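Local coordinates for protein glucose-6-phosphate isomerase (Thermus thermophilus, PDB 1ZZG) that probably catalyses the reversible isomerization of glucose 6-phosphate to fructose 6-phosphate in glycolysis and gluconeogenesis, at residues L107-L110 against R111-P115; F178-P181 against K182-G186; L197-A200 against F201-A204. One frame throughout, in Å; residues are numbered along the deposited sequence.

Interaction 1. Residues L107-L110 against R111-P115; sequences LRLL and RTLDP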
ATOM      1  N   LEU A 107     -18.766 -10.773  -1.925  1.00 28.34           N
ATOM      2  CA  LEU A 107     -19.657 -11.856  -1.533  1.00 30.01           C
ATOM      3  C   LEU A 107     -19.475 -12.139  -0.038  1.00 30.44           C
ATOM      4  O   LEU A 107     -20.429 -12.462   0.669  1.00 28.70           O
ATOM      5  CB  LEU A 107     -19.319 -13.094  -2.361  1.00 33.39           C
ATOM      6  CG  LEU A 107     -20.428 -13.957  -2.966  1.00 36.50           C
ATOM      7  CD1 LEU A 107     -21.550 -13.105  -3.538  1.00 37.13           C
ATOM      8  CD2 LEU A 107     -19.801 -14.818  -4.053  1.00 37.03           C
ATOM      9  N   ARG A 108     -18.238 -12.009   0.435  1.00 29.93           N
ATOM     10  CA  ARG A 108     -17.918 -12.234   1.841  1.00 31.93           C
ATOM     11  C   ARG A 108     -18.665 -11.206   2.688  1.00 31.00           C
ATOM     12  O   ARG A 108     -19.252 -11.547   3.719  1.00 30.87           O
ATOM     13  CB  ARG A 108     -16.411 -12.091   2.065  1.00 34.26           C
ATOM     14  CG  ARG A 108     -15.901 -12.638   3.390  1.00 40.25           C
ATOM     15  CD  ARG A 108     -14.404 -12.358   3.527  1.00 44.78           C
ATOM     16  NE  ARG A 108     -13.782 -13.089   4.627  1.00 50.42           N
ATOM     17  CZ  ARG A 108     -13.492 -14.388   4.603  1.00 53.00           C
ATOM     18  NH1 ARG A 108     -13.769 -15.115   3.526  1.00 53.40           N
ATOM     19  NH2 ARG A 108     -12.923 -14.959   5.658  1.00 53.71           N
ATOM     20  N   LEU A 109     -18.638  -9.950   2.246  1.00 29.22           N
ATOM     21  CA  LEU A 109     -19.325  -8.876   2.950  1.00 27.63           C
ATOM     22  C   LEU A 109     -20.828  -9.118   2.951  1.00 27.97           C
ATOM     23  O   LEU A 109     -21.482  -8.968   3.979  1.00 29.39           O
ATOM     24  CB  LEU A 109     -19.029  -7.524   2.295  1.00 28.16           C
ATOM     25  CG  LEU A 109     -17.614  -6.956   2.453  1.00 30.13           C
ATOM     26  CD1 LEU A 109     -17.507  -5.638   1.695  1.00 29.15           C
ATOM     27  CD2 LEU A 109     -17.306  -6.742   3.927  1.00 30.55           C
ATOM     28  N   LEU A 110     -21.377  -9.498   1.803  1.00 28.15           N
ATOM     29  CA  LEU A 110     -22.814  -9.755   1.713  1.00 30.67           C
ATOM     30  C   LEU A 110     -23.247 -10.872   2.661  1.00 32.07           C
ATOM     31  O   LEU A 110     -24.375 -10.877   3.162  1.00 32.15           O
ATOM     32  CB  LEU A 110     -23.204 -10.130   0.283  1.00 29.39           C
ATOM     33  CG  LEU A 110     -22.989  -9.040  -0.771  1.00 30.31           C
ATOM     34  CD1 LEU A 110     -23.389  -9.564  -2.137  1.00 30.78           C
ATOM     35  CD2 LEU A 110     -23.805  -7.807  -0.403  1.00 29.19           C
ATOM     36  N   ARG A 111     -22.338 -11.807   2.913  1.00 31.99           N
ATOM     37  CA  ARG A 111     -22.626 -12.938   3.781  1.00 32.49           C
ATOM     38  C   ARG A 111     -22.280 -12.752   5.256  1.00 32.68           C
ATOM     39  O   ARG A 111     -22.742 -13.523   6.096  1.00 33.57           O
ATOM     40  CB  ARG A 111     -21.916 -14.182   3.243  1.00 32.77           C
ATOM     41  CG  ARG A 111     -22.479 -14.663   1.921  1.00 32.64           C
ATOM     42  CD  ARG A 111     -21.555 -15.645   1.220  1.00 32.13           C
ATOM     43  NE  ARG A 111     -22.173 -16.140  -0.006  1.00 33.86           N
ATOM     44  CZ  ARG A 111     -21.537 -16.813  -0.957  1.00 32.47           C
ATOM     45  NH1 ARG A 111     -20.247 -17.081  -0.836  1.00 32.35           N
ATOM     46  NH2 ARG A 111     -22.195 -17.212  -2.036  1.00 35.43           N
ATOM     47  N   THR A 112     -21.485 -11.738   5.586  1.00 31.94           N
ATOM     48  CA  THR A 112     -21.108 -11.528   6.984  1.00 32.48           C
ATOM     49  C   THR A 112     -21.682 -10.270   7.646  1.00 32.79           C
ATOM     50  O   THR A 112     -21.767 -10.199   8.869  1.00 34.12           O
ATOM     51  CB  THR A 112     -19.573 -11.511   7.147  1.00 33.19           C
ATOM     52  OG1 THR A 112     -19.006 -10.518   6.286  1.00 34.28           O
ATOM     53  CG2 THR A 112     -18.986 -12.875   6.800  1.00 34.13           C
ATOM     54  N   LEU A 113     -22.074  -9.282   6.851  1.00 30.31           N
ATOM     55  CA  LEU A 113     -22.628  -8.059   7.413  1.00 30.75           C
ATOM     56  C   LEU A 113     -24.108  -8.205   7.757  1.00 30.80           C
ATOM     57  O   LEU A 113     -24.848  -8.901   7.068  1.00 32.50           O
ATOM     58  CB  LEU A 113     -22.468  -6.888   6.433  1.00 31.12           C
ATOM     59  CG  LEU A 113     -21.070  -6.390   6.046  1.00 30.86           C
ATOM     60  CD1 LEU A 113     -21.204  -5.250   5.041  1.00 30.64           C
ATOM     61  CD2 LEU A 113     -20.324  -5.918   7.283  1.00 33.07           C
ATOM     62  N   ASP A 114     -24.528  -7.549   8.833  1.00 31.17           N
ATOM     63  CA  ASP A 114     -25.927  -7.563   9.234  1.00 31.66           C
ATOM     64  C   ASP A 114     -26.546  -6.341   8.555  1.00 32.67           C
ATOM     65  O   ASP A 114     -26.217  -5.208   8.897  1.00 32.98           O
ATOM     66  CB  ASP A 114     -26.063  -7.416  10.749  1.00 33.13           C
ATOM     67  CG  ASP A 114     -27.512  -7.459  11.212  1.00 35.11           C
ATOM     68  OD1 ASP A 114     -28.419  -7.253  10.378  1.00 33.27           O
ATOM     69  OD2 ASP A 114     -27.747  -7.691  12.416  1.00 35.71           O
ATOM     70  N   PRO A 115     -27.447  -6.556   7.581  1.00 33.53           N
ATOM     71  CA  PRO A 115     -28.091  -5.443   6.872  1.00 32.92           C
ATOM     72  C   PRO A 115     -28.649  -4.370   7.807  1.00 33.52           C
ATOM     73  O   PRO A 115     -28.518  -3.173   7.550  1.00 31.37           O
ATOM     74  CB  PRO A 115     -29.193  -6.134   6.075  1.00 33.65           C
ATOM     75  CG  PRO A 115     -28.605  -7.464   5.778  1.00 34.20           C
ATOM     76  CD  PRO A 115     -27.963  -7.849   7.099  1.00 32.45           C
TER
HETATM   77  O   HOH W   1     -25.617 -11.249   5.827  1.00 41.96           O
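Thr-112 OG1 donates to Arg-108 O at 2.8 Å, standing above the carbonyl plane, 39° out of it. The torsion responsible places OG1 between the backbone N and the carbonyl carbon (chi1 56°), which turns the hydroxyl back along the helix. Leu-109 O takes two amides, Leu-113 N at 2.9 Å and nearly straight (160°), and Thr-112 N at 3.2 Å from above the plane. These bonds finish helix 103-112, a helix of the domain with the five-stranded parallel sheet, and Leu-113 is the first residue to leave helical angles. A water donates to both Leu-110 O and Leu-113 O, bridging the two carbonyls where the helix ends. Arg-111 N bonds Leu-107 O at 3.0 Å, and beyond it the extended Arg-111 side chain runs alongside Leu-107. Leu-107 CG sits 3.6 Å above the guanidinium plane, over its centre, while Arg-111 NH2 forms a salt bridge with Glu-318 of the second subunit. With an alanine in place of Leu-107, that guanidinium face would probably lose its cover and the group be freer to swing off its intersubunit partner. On another side of the helix, Leu-109 CB meets Leu-113 CD1 at 4.2 Å; both side chains also touch His-96 of strand 94-98.

Interaction 2. Residues F178-P181 against K182-G186; sequences FAIP and KEVGG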
ATOM      1  N   PHE A 178     -25.338  13.979  -0.127  1.00 27.20           N
ATOM      2  CA  PHE A 178     -24.396  15.028   0.202  1.00 26.12           C
ATOM      3  C   PHE A 178     -23.751  15.433  -1.107  1.00 24.34           C
ATOM      4  O   PHE A 178     -23.694  14.643  -2.047  1.00 24.24           O
ATOM      5  CB  PHE A 178     -23.363  14.508   1.201  1.00 25.14           C
ATOM      6  CG  PHE A 178     -23.891  14.392   2.602  1.00 25.93           C
ATOM      7  CD1 PHE A 178     -24.005  15.518   3.410  1.00 26.90           C
ATOM      8  CD2 PHE A 178     -24.276  13.157   3.112  1.00 26.84           C
ATOM      9  CE1 PHE A 178     -24.489  15.419   4.709  1.00 27.10           C
ATOM     10  CE2 PHE A 178     -24.763  13.041   4.410  1.00 26.87           C
ATOM     11  CZ  PHE A 178     -24.869  14.175   5.211  1.00 28.77           C
ATOM     12  N   ALA A 179     -23.257  16.664  -1.162  1.00 24.47           N
ATOM     13  CA  ALA A 179     -22.678  17.177  -2.386  1.00 24.13           C
ATOM     14  C   ALA A 179     -21.169  17.332  -2.459  1.00 24.52           C
ATOM     15  O   ALA A 179     -20.516  17.746  -1.504  1.00 23.81           O
ATOM     16  CB  ALA A 179     -23.327  18.519  -2.719  1.00 24.83           C
ATOM     17  N   ILE A 180     -20.627  16.974  -3.616  1.00 24.31           N
ATOM     18  CA  ILE A 180     -19.218  17.174  -3.889  1.00 23.98           C
ATOM     19  C   ILE A 180     -19.331  18.432  -4.751  1.00 24.72           C
ATOM     20  O   ILE A 180     -19.947  18.405  -5.823  1.00 24.35           O
ATOM     21  CB  ILE A 180     -18.606  16.043  -4.732  1.00 24.51           C
ATOM     22  CG1 ILE A 180     -18.567  14.749  -3.918  1.00 24.64           C
ATOM     23  CG2 ILE A 180     -17.193  16.436  -5.176  1.00 25.56           C
ATOM     24  CD1 ILE A 180     -18.061  13.544  -4.711  1.00 20.75           C
ATOM     25  N   PRO A 181     -18.778  19.559  -4.277  1.00 24.73           N
ATOM     26  CA  PRO A 181     -18.845  20.811  -5.035  1.00 25.60           C
ATOM     27  C   PRO A 181     -18.376  20.667  -6.480  1.00 25.26           C
ATOM     28  O   PRO A 181     -17.405  19.970  -6.770  1.00 24.79           O
ATOM     29  CB  PRO A 181     -17.951  21.753  -4.233  1.00 25.20           C
ATOM     30  CG  PRO A 181     -18.076  21.234  -2.839  1.00 24.01           C
ATOM     31  CD  PRO A 181     -18.014  19.740  -3.031  1.00 24.12           C
ATOM     32  N   LYS A 182     -19.081  21.338  -7.380  1.00 26.17           N
ATOM     33  CA  LYS A 182     -18.743  21.308  -8.795  1.00 26.25           C
ATOM     34  C   LYS A 182     -17.261  21.609  -9.037  1.00 25.21           C
ATOM     35  O   LYS A 182     -16.599  20.923  -9.818  1.00 24.80           O
ATOM     36  CB  LYS A 182     -19.601  22.327  -9.549  1.00 28.29           C
ATOM     37  CG  LYS A 182     -19.332  22.370 -11.044  1.00 32.33           C
ATOM     38  CD  LYS A 182     -20.159  23.455 -11.720  1.00 37.47           C
ATOM     39  CE  LYS A 182     -19.895  23.481 -13.217  1.00 41.10           C
ATOM     40  NZ  LYS A 182     -20.600  24.612 -13.887  1.00 45.03           N
ATOM     41  N   GLU A 183     -16.745  22.632  -8.361  1.00 24.52           N
ATOM     42  CA  GLU A 183     -15.345  23.038  -8.526  1.00 25.24           C
ATOM     43  C   GLU A 183     -14.325  22.194  -7.753  1.00 25.97           C
ATOM     44  O   GLU A 183     -13.145  22.553  -7.683  1.00 25.65           O
ATOM     45  CB  GLU A 183     -15.173  24.511  -8.137  1.00 26.01           C
ATOM     46  CG  GLU A 183     -15.963  25.503  -8.992  1.00 30.11           C
ATOM     47  CD  GLU A 183     -15.627  25.423 -10.475  1.00 33.12           C
ATOM     48  OE1 GLU A 183     -14.469  25.098 -10.816  1.00 34.67           O
ATOM     49  OE2 GLU A 183     -16.518  25.702 -11.306  1.00 33.48           O
ATOM     50  N   VAL A 184     -14.773  21.081  -7.181  1.00 23.22           N
ATOM     51  CA  VAL A 184     -13.890  20.191  -6.424  1.00 23.31           C
ATOM     52  C   VAL A 184     -13.667  18.862  -7.148  1.00 23.27           C
ATOM     53  O   VAL A 184     -14.574  18.032  -7.238  1.00 22.12           O
ATOM     54  CB  VAL A 184     -14.464  19.891  -5.010  1.00 21.08           C
ATOM     55  CG1 VAL A 184     -13.613  18.834  -4.304  1.00 21.46           C
ATOM     56  CG2 VAL A 184     -14.502  21.166  -4.185  1.00 22.16           C
ATOM     57  N   GLY A 185     -12.455  18.662  -7.656  1.00 23.81           N
ATOM     58  CA  GLY A 185     -12.148  17.426  -8.351  1.00 24.84           C
ATOM     59  C   GLY A 185     -12.029  16.249  -7.395  1.00 25.57           C
ATOM     60  O   GLY A 185     -11.769  16.422  -6.204  1.00 24.71           O
ATOM     61  N   GLY A 186     -12.218  15.044  -7.920  1.00 25.02           N
ATOM     62  CA  GLY A 186     -12.132  13.851  -7.094  1.00 23.90           C
ATOM     63  C   GLY A 186     -10.916  13.723  -6.188  1.00 23.63           C
ATOM     64  O   GLY A 186     -11.066  13.541  -4.977  1.00 22.45           O
TER
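Pro-181 and Val-184 are the first and last residues of a type I beta turn, and they share most of the contact surface. The turn lies just past strand 176-179, an outermost strand of the parallel sheet, where the chain sets out toward helix 193-201. Its closing bond joins Val-184 N to Pro-181 O at 2.9 Å with an N-H...O angle of 156°; the donor stands above the carbonyl plane, 57° out of it. The same reversal lays the two side chains alongside each other, pointing the same way. Val-184 puts CG1 anti to its own N (chi1 173°), leaving CG2 as the branch that meets the proline ring. Lys-182 holds the corner and carries a fully extended side chain; its carbonyl, like that of Val-184, accepts a hydrogen bond from Lys-125 NZ. Glu-183 turns its carboxylate to the backbone amides of Gly-38 and Met-40, tying the turn to an earlier loop. Ile-180 contributes at the margin, with CG2 at 3.7 Å from Val-184 O. The side chain of Val-184 is about 12 Å from that of Glu-267, the predicted proton donor. Pro-181 CB and Val-184 CG2 approach to 3.5 Å, tighter than usual for two carbons.

Interaction 3. Residues L197-A200 against F201-A204; sequences LPLA and FAGA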
ATOM      1  N   LEU A 197     -18.233  12.725   5.867  1.00 22.15           N
ATOM      2  CA  LEU A 197     -19.288  11.787   6.237  1.00 23.55           C
ATOM      3  C   LEU A 197     -18.720  10.537   6.924  1.00 24.28           C
ATOM      4  O   LEU A 197     -19.101  10.218   8.050  1.00 25.18           O
ATOM      5  CB  LEU A 197     -20.117  11.388   5.009  1.00 24.13           C
ATOM      6  CG  LEU A 197     -21.304  10.471   5.340  1.00 23.78           C
ATOM      7  CD1 LEU A 197     -22.215  11.153   6.369  1.00 22.66           C
ATOM      8  CD2 LEU A 197     -22.077  10.147   4.070  1.00 23.99           C
ATOM      9  N   PRO A 198     -17.813   9.802   6.255  1.00 25.15           N
ATOM     10  CA  PRO A 198     -17.285   8.620   6.946  1.00 24.78           C
ATOM     11  C   PRO A 198     -16.577   8.988   8.249  1.00 25.29           C
ATOM     12  O   PRO A 198     -16.690   8.268   9.230  1.00 24.91           O
ATOM     13  CB  PRO A 198     -16.341   7.989   5.912  1.00 26.45           C
ATOM     14  CG  PRO A 198     -15.991   9.144   4.989  1.00 27.23           C
ATOM     15  CD  PRO A 198     -17.306   9.872   4.871  1.00 25.04           C
ATOM     16  N   LEU A 199     -15.864  10.113   8.268  1.00 24.68           N
ATOM     17  CA  LEU A 199     -15.170  10.527   9.488  1.00 25.39           C
ATOM     18  C   LEU A 199     -16.138  10.799  10.633  1.00 24.47           C
ATOM     19  O   LEU A 199     -15.811  10.570  11.804  1.00 24.99           O
ATOM     20  CB  LEU A 199     -14.318  11.770   9.247  1.00 25.08           C
ATOM     21  CG  LEU A 199     -12.875  11.511   8.819  1.00 28.48           C
ATOM     22  CD1 LEU A 199     -12.169  12.850   8.633  1.00 29.70           C
ATOM     23  CD2 LEU A 199     -12.153  10.663   9.873  1.00 26.60           C
ATOM     24  N   ALA A 200     -17.329  11.290  10.299  1.00 23.91           N
ATOM     25  CA  ALA A 200     -18.330  11.567  11.323  1.00 25.04           C
ATOM     26  C   ALA A 200     -18.670  10.254  12.016  1.00 25.55           C
ATOM     27  O   ALA A 200     -18.642  10.169  13.240  1.00 26.52           O
ATOM     28  CB  ALA A 200     -19.583  12.180  10.696  1.00 22.82           C
ATOM     29  N   PHE A 201     -18.975   9.228  11.222  1.00 26.67           N
ATOM     30  CA  PHE A 201     -19.314   7.918  11.764  1.00 27.92           C
ATOM     31  C   PHE A 201     -18.124   7.286  12.476  1.00 28.37           C
ATOM     32  O   PHE A 201     -18.288   6.366  13.275  1.00 29.26           O
ATOM     33  CB  PHE A 201     -19.837   7.008  10.647  1.00 27.66           C
ATOM     34  CG  PHE A 201     -21.279   7.261  10.303  1.00 27.79           C
ATOM     35  CD1 PHE A 201     -22.298   6.663  11.046  1.00 28.64           C
ATOM     36  CD2 PHE A 201     -21.619   8.151   9.291  1.00 27.95           C
ATOM     37  CE1 PHE A 201     -23.640   6.953  10.782  1.00 30.19           C
ATOM     38  CE2 PHE A 201     -22.954   8.451   9.018  1.00 30.25           C
ATOM     39  CZ  PHE A 201     -23.969   7.851   9.765  1.00 28.91           C
ATOM     40  N   ALA A 202     -16.928   7.793  12.191  1.00 26.06           N
ATOM     41  CA  ALA A 202     -15.722   7.287  12.834  1.00 26.31           C
ATOM     42  C   ALA A 202     -15.518   8.027  14.159  1.00 25.22           C
ATOM     43  O   ALA A 202     -14.606   7.717  14.929  1.00 26.50           O
ATOM     44  CB  ALA A 202     -14.519   7.491  11.921  1.00 26.21           C
ATOM     45  N   GLY A 203     -16.377   9.010  14.407  1.00 24.34           N
ATOM     46  CA  GLY A 203     -16.301   9.798  15.628  1.00 26.58           C
ATOM     47  C   GLY A 203     -15.118  10.748  15.716  1.00 27.63           C
ATOM     48  O   GLY A 203     -14.677  11.088  16.814  1.00 26.69           O
ATOM     49  N   ALA A 204     -14.600  11.175  14.569  1.00 25.02           N
ATOM     50  CA  ALA A 204     -13.454  12.081  14.533  1.00 24.44           C
ATOM     51  C   ALA A 204     -13.875  13.550  14.613  1.00 24.55           C
ATOM     52  O   ALA A 204     -15.024  13.891  14.335  1.00 23.54           O
ATOM     53  CB  ALA A 204     -12.651  11.838  13.264  1.00 26.94           C
TER
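A Schellman motif ends helix 193-201, and Leu-199, Ala-200, Gly-203 and Ala-204 supply its bonds. Gly-203 is the first residue to leave helical angles, with phi of 71°, a value that by itself favours glycine. Two amides then reach back into the last turn. Ala-204 N bonds Leu-199 O at 3.1 Å and almost straight, at 170°. Gly-203 N bonds Ala-200 O at 2.8 Å, this time from above the carbonyl plane, 61° out of it. The reversal also brings apolar groups together: Ala-204 CB meets Leu-199 CD2 at 3.6 Å, the hydrophobic contact that commonly accompanies this cap. Ala-202 CB is a looser neighbour of the same methyl, 4.5 Å from Leu-199 CD2.

One turn earlier, Leu-197 and Phe-201 run side by side. Leu-197, its CG swung opposite the backbone N, extends CD1 to the edge of the Phe-201 ring, in its plane, 3.9 Å from CE2. Leu-197 O also lies at the ring edge, 3.5 Å from Phe-201 CD2, and it accepts a weak, long bond from Phe-201 N.

The side chains leave the helix end in several directions. Leu-199 reaches Leu-84 of helix 79-88 and Leu-206 and Leu-209 of helix 206-221, and Ala-204 touches Phe-88. Ala-200 packs on Val-56 and Arg-60 of helix 52-61, while Pro-198, Phe-201 and Ala-202 rest on Phe-95 of strand 94-98.

How the interactions relate
All three interactions are local turns or helix ends in the domain of the five-stranded parallel sheet, but burial separates them. Interaction 1 is a surface contact at the subunit interface, where charge and water take part; interaction 3 is buried and joins backbone capping to aliphatic and aromatic packing. Interaction 2 is intermediate, a partly buried turn in a loop. Both helix ends also pack on strand 94-98, although interactions 1 and 3 stay about 12 Å apart at their nearest atoms. Interactions 2 and 3 touch directly: Phe-178 CE2 lies 3.7 Å from Leu-197 CD1, linking strand 176-179 to the helix that follows it. Interaction 1 remains about 17 Å from interaction 2 by nearest atoms.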